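PDB 3ZMR: cellulase (glycosyl hydrolase family 5) from Bacteroides ovatus, which hydrolyses internal beta-1,4-glucosidic linkages in the xyloglucan backbone with retention of configuration, releasing xyloglucan oligosaccharides. Local coordinates for residues Tyr99-Arg111 against Lys242-Arg254. Residues are numbered along the deposited sequence; the frame is centred on the assembly and turned at random.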
loop_
_atom_site.group_PDB
_atom_site.type_symbol
_atom_site.label_atom_id
_atom_site.label_comp_id
_atom_site.label_asym_id
_atom_site.label_seq_id
_atom_site.Cartn_x
_atom_site.Cartn_y
_atom_site.Cartn_z
ATOM N N TYR A 99 21.422 -2.829 -9.897
ATOM C CA TYR A 99 20.984 -3.850 -10.901
ATOM C C TYR A 99 21.703 -3.674 -12.221
ATOM O O TYR A 99 21.855 -2.559 -12.723
ATOM C CB TYR A 99 19.481 -3.813 -11.240
ATOM C CG TYR A 99 18.507 -4.260 -10.168
ATOM C CD1 TYR A 99 18.897 -4.977 -9.068
ATOM C CD2 TYR A 99 17.166 -3.901 -10.274
ATOM C CE1 TYR A 99 17.978 -5.373 -8.114
ATOM C CE2 TYR A 99 16.240 -4.288 -9.336
ATOM C CZ TYR A 99 16.645 -5.000 -8.238
ATOM O OH TYR A 99 15.735 -5.417 -7.287
ATOM N N ASP A 100 22.135 -4.788 -12.801
ATOM C CA ASP A 100 22.810 -4.720 -14.116
ATOM C C ASP A 100 21.927 -4.087 -15.217
ATOM O O ASP A 100 22.407 -3.456 -16.137
ATOM C CB ASP A 100 23.236 -6.115 -14.566
ATOM C CG ASP A 100 24.357 -6.709 -13.720
ATOM O OD1 ASP A 100 24.971 -5.989 -12.905
ATOM O OD2 ASP A 100 24.620 -7.914 -13.892
ATOM N N GLU A 101 20.615 -4.239 -15.053
ATOM C CA GLU A 101 19.627 -3.794 -16.006
ATOM C C GLU A 101 19.267 -2.304 -15.858
ATOM O O GLU A 101 18.499 -1.760 -16.671
ATOM C CB GLU A 101 18.333 -4.623 -15.852
ATOM C CG GLU A 101 18.483 -6.118 -16.091
ATOM C CD GLU A 101 18.908 -6.937 -14.897
ATOM O OE1 GLU A 101 19.315 -6.408 -13.845
ATOM O OE2 GLU A 101 18.816 -8.182 -15.026
ATOM N N TYR A 102 19.803 -1.653 -14.825
ATOM C CA TYR A 102 19.553 -0.226 -14.581
ATOM C C TYR A 102 19.811 0.626 -15.818
ATOM O O TYR A 102 20.808 0.453 -16.527
ATOM C CB TYR A 102 20.439 0.268 -13.454
ATOM C CG TYR A 102 20.354 1.735 -13.139
ATOM C CD1 TYR A 102 19.366 2.261 -12.303
ATOM C CD2 TYR A 102 21.303 2.607 -13.659
ATOM C CE1 TYR A 102 19.362 3.619 -11.983
ATOM C CE2 TYR A 102 21.294 3.949 -13.362
ATOM C CZ TYR A 102 20.316 4.455 -12.547
ATOM O OH TYR A 102 20.349 5.789 -12.225
ATOM N N ILE A 103 18.931 1.586 -16.035
ATOM C CA ILE A 103 19.182 2.633 -16.998
ATOM C C ILE A 103 18.946 3.974 -16.310
ATOM O O ILE A 103 18.246 4.072 -15.306
ATOM C CB ILE A 103 18.333 2.502 -18.287
ATOM C CG1 ILE A 103 16.850 2.730 -18.006
ATOM C CG2 ILE A 103 18.592 1.164 -18.993
ATOM C CD1 ILE A 103 15.963 2.652 -19.261
ATOM N N ALA A 104 19.537 5.026 -16.862
ATOM C CA ALA A 104 19.509 6.326 -16.235
ATOM C C ALA A 104 18.067 6.817 -16.052
ATOM O O ALA A 104 17.179 6.470 -16.848
ATOM C CB ALA A 104 20.261 7.317 -17.074
ATOM N N PRO A 105 17.830 7.661 -15.046
ATOM C CA PRO A 105 16.492 8.224 -14.865
ATOM C C PRO A 105 16.032 8.935 -16.144
ATOM O O PRO A 105 16.818 9.575 -16.854
ATOM C CB PRO A 105 16.688 9.185 -13.696
ATOM C CG PRO A 105 17.760 8.517 -12.879
ATOM C CD PRO A 105 18.718 8.061 -13.946
ATOM N N ASP A 106 14.734 8.853 -16.392
ATOM C CA ASP A 106 14.099 9.414 -17.601
ATOM C C ASP A 106 12.765 10.004 -17.208
ATOM O O ASP A 106 11.884 9.286 -16.737
ATOM C CB ASP A 106 13.938 8.307 -18.664
ATOM C CG ASP A 106 13.429 8.794 -20.012
ATOM O OD1 ASP A 106 13.025 9.968 -20.127
ATOM O OD2 ASP A 106 13.438 7.973 -20.953
ATOM N N ASN A 107 12.603 11.313 -17.351
ATOM C CA ASN A 107 11.325 11.963 -17.050
ATOM C C ASN A 107 10.355 12.114 -18.222
ATOM O O ASN A 107 9.358 12.838 -18.124
ATOM C CB ASN A 107 11.554 13.305 -16.364
ATOM C CG ASN A 107 12.058 14.375 -17.302
ATOM O OD1 ASN A 107 12.184 14.155 -18.482
ATOM N ND2 ASN A 107 12.303 15.551 -16.769
ATOM N N THR A 108 10.625 11.404 -19.306
ATOM C CA THR A 108 9.722 11.421 -20.459
ATOM C C THR A 108 8.349 10.919 -20.038
ATOM O O THR A 108 8.216 9.806 -19.535
ATOM C CB THR A 108 10.263 10.598 -21.632
ATOM O OG1 THR A 108 11.561 11.083 -21.974
ATOM C CG2 THR A 108 9.349 10.724 -22.841
ATOM N N GLY A 109 7.336 11.751 -20.225
ATOM C CA GLY A 109 5.972 11.378 -19.816
ATOM C C GLY A 109 5.714 11.381 -18.323
ATOM O O GLY A 109 4.639 10.984 -17.890
ATOM N N MET A 110 6.685 11.888 -17.558
ATOM C CA MET A 110 6.639 11.920 -16.100
ATOM C C MET A 110 6.538 13.384 -15.678
ATOM O O MET A 110 7.546 14.078 -15.541
ATOM C CB MET A 110 7.847 11.223 -15.452
ATOM C CG MET A 110 8.227 9.897 -16.081
ATOM S SD MET A 110 6.929 8.669 -16.238
ATOM C CE MET A 110 6.835 8.042 -14.576
ATOM N N ARG A 111 5.307 13.866 -15.515
ATOM C CA ARG A 111 5.052 15.267 -15.166
ATOM C C ARG A 111 5.664 15.622 -13.822
ATOM O O ARG A 111 5.766 14.789 -12.918
ATOM C CB ARG A 111 3.563 15.540 -15.139
ATOM C CG ARG A 111 2.916 15.425 -16.525
ATOM C CD ARG A 111 1.402 15.400 -16.399
ATOM N NE ARG A 111 0.966 14.089 -15.936
ATOM C CZ ARG A 111 -0.291 13.755 -15.691
ATOM N NH1 ARG A 111 -1.278 14.657 -15.782
ATOM N NH2 ARG A 111 -0.552 12.504 -15.356
ATOM N N LYS A 242 11.040 -7.068 -9.822
ATOM C CA LYS A 242 12.073 -6.717 -10.782
ATOM C C LYS A 242 11.585 -6.979 -12.222
ATOM O O LYS A 242 11.754 -6.168 -13.147
ATOM C CB LYS A 242 13.384 -7.429 -10.474
ATOM C CG LYS A 242 14.507 -7.018 -11.403
ATOM C CD LYS A 242 15.825 -7.673 -10.978
ATOM C CE LYS A 242 16.915 -7.265 -11.954
ATOM N NZ LYS A 242 18.213 -7.932 -11.699
ATOM N N GLN A 243 10.963 -8.145 -12.408
ATOM C CA GLN A 243 10.434 -8.506 -13.708
ATOM C C GLN A 243 9.327 -7.589 -14.189
ATOM O O GLN A 243 9.282 -7.154 -15.350
ATOM C CB GLN A 243 9.895 -9.927 -13.699
ATOM C CG GLN A 243 11.002 -10.962 -13.526
ATOM C CD GLN A 243 10.420 -12.325 -13.281
ATOM O OE1 GLN A 243 10.030 -13.034 -14.220
ATOM N NE2 GLN A 243 10.330 -12.688 -12.022
ATOM N N ILE A 244 8.385 -7.340 -13.286
ATOM C CA ILE A 244 7.236 -6.505 -13.649
ATOM C C ILE A 244 7.693 -5.057 -13.946
ATOM O O ILE A 244 7.310 -4.444 -14.966
ATOM C CB ILE A 244 6.199 -6.498 -12.521
ATOM C CG1 ILE A 244 5.682 -7.923 -12.228
ATOM C CG2 ILE A 244 5.048 -5.546 -12.855
ATOM C CD1 ILE A 244 5.127 -8.052 -10.825
ATOM N N ALA A 245 8.554 -4.532 -13.061
ATOM C CA ALA A 245 9.094 -3.182 -13.256
ATOM C C ALA A 245 9.837 -3.052 -14.569
ATOM O O ALA A 245 9.682 -2.063 -15.284
ATOM C CB ALA A 245 9.995 -2.817 -12.087
ATOM N N LEU A 246 10.646 -4.055 -14.914
ATOM C CA LEU A 246 11.373 -4.003 -16.198
ATOM C C LEU A 246 10.437 -4.066 -17.385
ATOM O O LEU A 246 10.631 -3.359 -18.384
ATOM C CB LEU A 246 12.442 -5.094 -16.272
ATOM C CG LEU A 246 13.701 -4.862 -15.393
ATOM C CD1 LEU A 246 14.601 -6.084 -15.371
ATOM C CD2 LEU A 246 14.466 -3.631 -15.855
ATOM N N ARG A 247 9.405 -4.895 -17.294
ATOM C CA ARG A 247 8.466 -4.988 -18.433
ATOM C C ARG A 247 7.760 -3.637 -18.682
ATOM O O ARG A 247 7.547 -3.243 -19.831
ATOM C CB ARG A 247 7.430 -6.110 -18.223
ATOM C CG ARG A 247 6.296 -6.120 -19.245
ATOM C CD ARG A 247 6.765 -6.418 -20.646
ATOM N NE ARG A 247 7.074 -7.827 -20.842
ATOM C CZ ARG A 247 6.346 -8.685 -21.580
ATOM N NH1 ARG A 247 5.223 -8.319 -22.161
ATOM N NH2 ARG A 247 6.756 -9.944 -21.698
ATOM N N PHE A 248 7.371 -2.962 -17.586
ATOM C CA PHE A 248 6.566 -1.760 -17.666
ATOM C C PHE A 248 7.338 -0.429 -17.527
ATOM O O PHE A 248 6.755 0.654 -17.417
ATOM C CB PHE A 248 5.428 -1.842 -16.644
ATOM C CG PHE A 248 4.358 -2.840 -17.000
ATOM C CD1 PHE A 248 3.379 -2.515 -17.936
ATOM C CD2 PHE A 248 4.326 -4.090 -16.401
ATOM C CE1 PHE A 248 2.431 -3.435 -18.274
ATOM C CE2 PHE A 248 3.372 -5.024 -16.740
ATOM C CZ PHE A 248 2.414 -4.694 -17.660
ATOM N N ARG A 249 8.669 -0.512 -17.597
ATOM C CA ARG A 249 9.531 0.623 -17.277
ATOM C C ARG A 249 9.293 1.842 -18.173
ATOM O O ARG A 249 9.461 2.973 -17.720
ATOM C CB ARG A 249 11.014 0.179 -17.393
ATOM C CG ARG A 249 12.007 1.290 -17.008
ATOM C CD ARG A 249 13.396 0.771 -16.741
ATOM N NE ARG A 249 13.937 -0.007 -17.852
ATOM C CZ ARG A 249 15.107 -0.628 -17.841
ATOM N NH1 ARG A 249 15.893 -0.626 -16.762
ATOM N NH2 ARG A 249 15.473 -1.305 -18.921
ATOM N N ASP A 250 8.955 1.623 -19.450
ATOM C CA ASP A 250 8.838 2.745 -20.406
ATOM C C ASP A 250 7.464 3.385 -20.473
ATOM O O ASP A 250 7.257 4.279 -21.272
ATOM C CB ASP A 250 9.321 2.342 -21.799
ATOM C CG ASP A 250 10.798 1.979 -21.835
ATOM O OD1 ASP A 250 11.583 2.372 -20.936
ATOM O OD2 ASP A 250 11.199 1.292 -22.797
ATOM N N TYR A 251 6.524 2.953 -19.634
ATOM C CA TYR A 251 5.199 3.587 -19.584
ATOM C C TYR A 251 5.238 4.904 -18.819
ATOM O O TYR A 251 6.038 5.079 -17.889
ATOM C CB TYR A 251 4.133 2.637 -18.995
ATOM C CG TYR A 251 3.767 1.508 -19.963
ATOM C CD1 TYR A 251 4.542 0.371 -20.072
ATOM C CD2 TYR A 251 2.718 1.657 -20.842
ATOM C CE1 TYR A 251 4.238 -0.627 -20.997
ATOM C CE2 TYR A 251 2.382 0.686 -21.748
ATOM C CZ TYR A 251 3.144 -0.454 -21.840
ATOM O OH TYR A 251 2.764 -1.394 -22.793
ATOM N N ASP A 252 4.379 5.825 -19.230
ATOM C CA ASP A 252 4.349 7.145 -18.645
ATOM C C ASP A 252 3.664 7.161 -17.257
ATOM O O ASP A 252 3.348 6.097 -16.682
ATOM C CB ASP A 252 3.828 8.165 -19.663
ATOM C CG ASP A 252 2.350 8.146 -19.891
ATOM O OD1 ASP A 252 1.560 7.638 -19.081
ATOM O OD2 ASP A 252 1.963 8.766 -20.910
ATOM N N ASP A 253 3.466 8.356 -16.710
ATOM C CA ASP A 253 3.067 8.500 -15.307
ATOM C C ASP A 253 1.595 8.157 -15.014
ATOM O O ASP A 253 1.143 8.181 -13.884
ATOM C CB ASP A 253 3.432 9.876 -14.737
ATOM C CG ASP A 253 2.640 11.026 -15.342
ATOM O OD1 ASP A 253 1.659 10.791 -16.094
ATOM O OD2 ASP A 253 2.985 12.198 -15.037
ATOM N N ARG A 254 0.856 7.816 -16.061
ATOM C CA ARG A 254 -0.501 7.346 -15.890
ATOM C C ARG A 254 -0.512 5.907 -15.371
ATOM O O ARG A 254 -1.557 5.426 -14.941
ATOM C CB ARG A 254 -1.315 7.509 -17.183
ATOM C CG ARG A 254 -1.562 8.968 -17.620
ATOM C CD ARG A 254 -2.043 9.039 -19.087
ATOM N NE ARG A 254 -1.166 8.201 -19.917
ATOM C CZ ARG A 254 -1.500 7.562 -21.041
ATOM N NH1 ARG A 254 -2.722 7.654 -21.546
ATOM N NH2 ARG A 254 -0.595 6.816 -21.667
HETATM O O HOH W 1 18.079 -2.613 -19.207
HETATM O O HOH W 2 4.312 12.490 -12.636
#
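Lys-242 lies over one face of the Tyr-99 ring, its chain fully extended. CE sits 3.9 Å from the ring centroid, a CH-pi contact, and NZ adds a cation-pi contact. The ammonium also forms a salt bridge with Glu-101, NZ to OE1 at 2.9 Å, from above the carboxylate plane. The Tyr-99 hydroxyl is hydrogen-bonded to Glu-238.

Arg-249 is sandwiched. Ile-103 CD1 sits over the centre of one guanidinium face, 3.6 Å above the plane, and Leu-246 CD2 covers the rim of the other. At the edge, NH1 bonds Glu-101 O almost straight (2.8 Å, 171°), while a water joins NH2 to the same oxygen.

At the far end, Arg-111 grips Asp-253 side-on. Arg-111 NE meets the syn lone pair of Asp-253 OD2, and NH2 bonds OD1, each at 2.9 Å. A bend at chi3 (-76°) brings the guanidinium to the carboxylate, the planes 47° apart. OD2 also accepts from Arg-111 N and a water. Gly-109 O accepts from Asp-253 N (3.1 Å).

The linker following strand 85-91 is thus fastened to the C-terminal end of helix 227-248 and the loop into strand 255-258, an alpha-to-beta connection of the (beta/alpha)8 barrel typical of family 5 glycoside hydrolases.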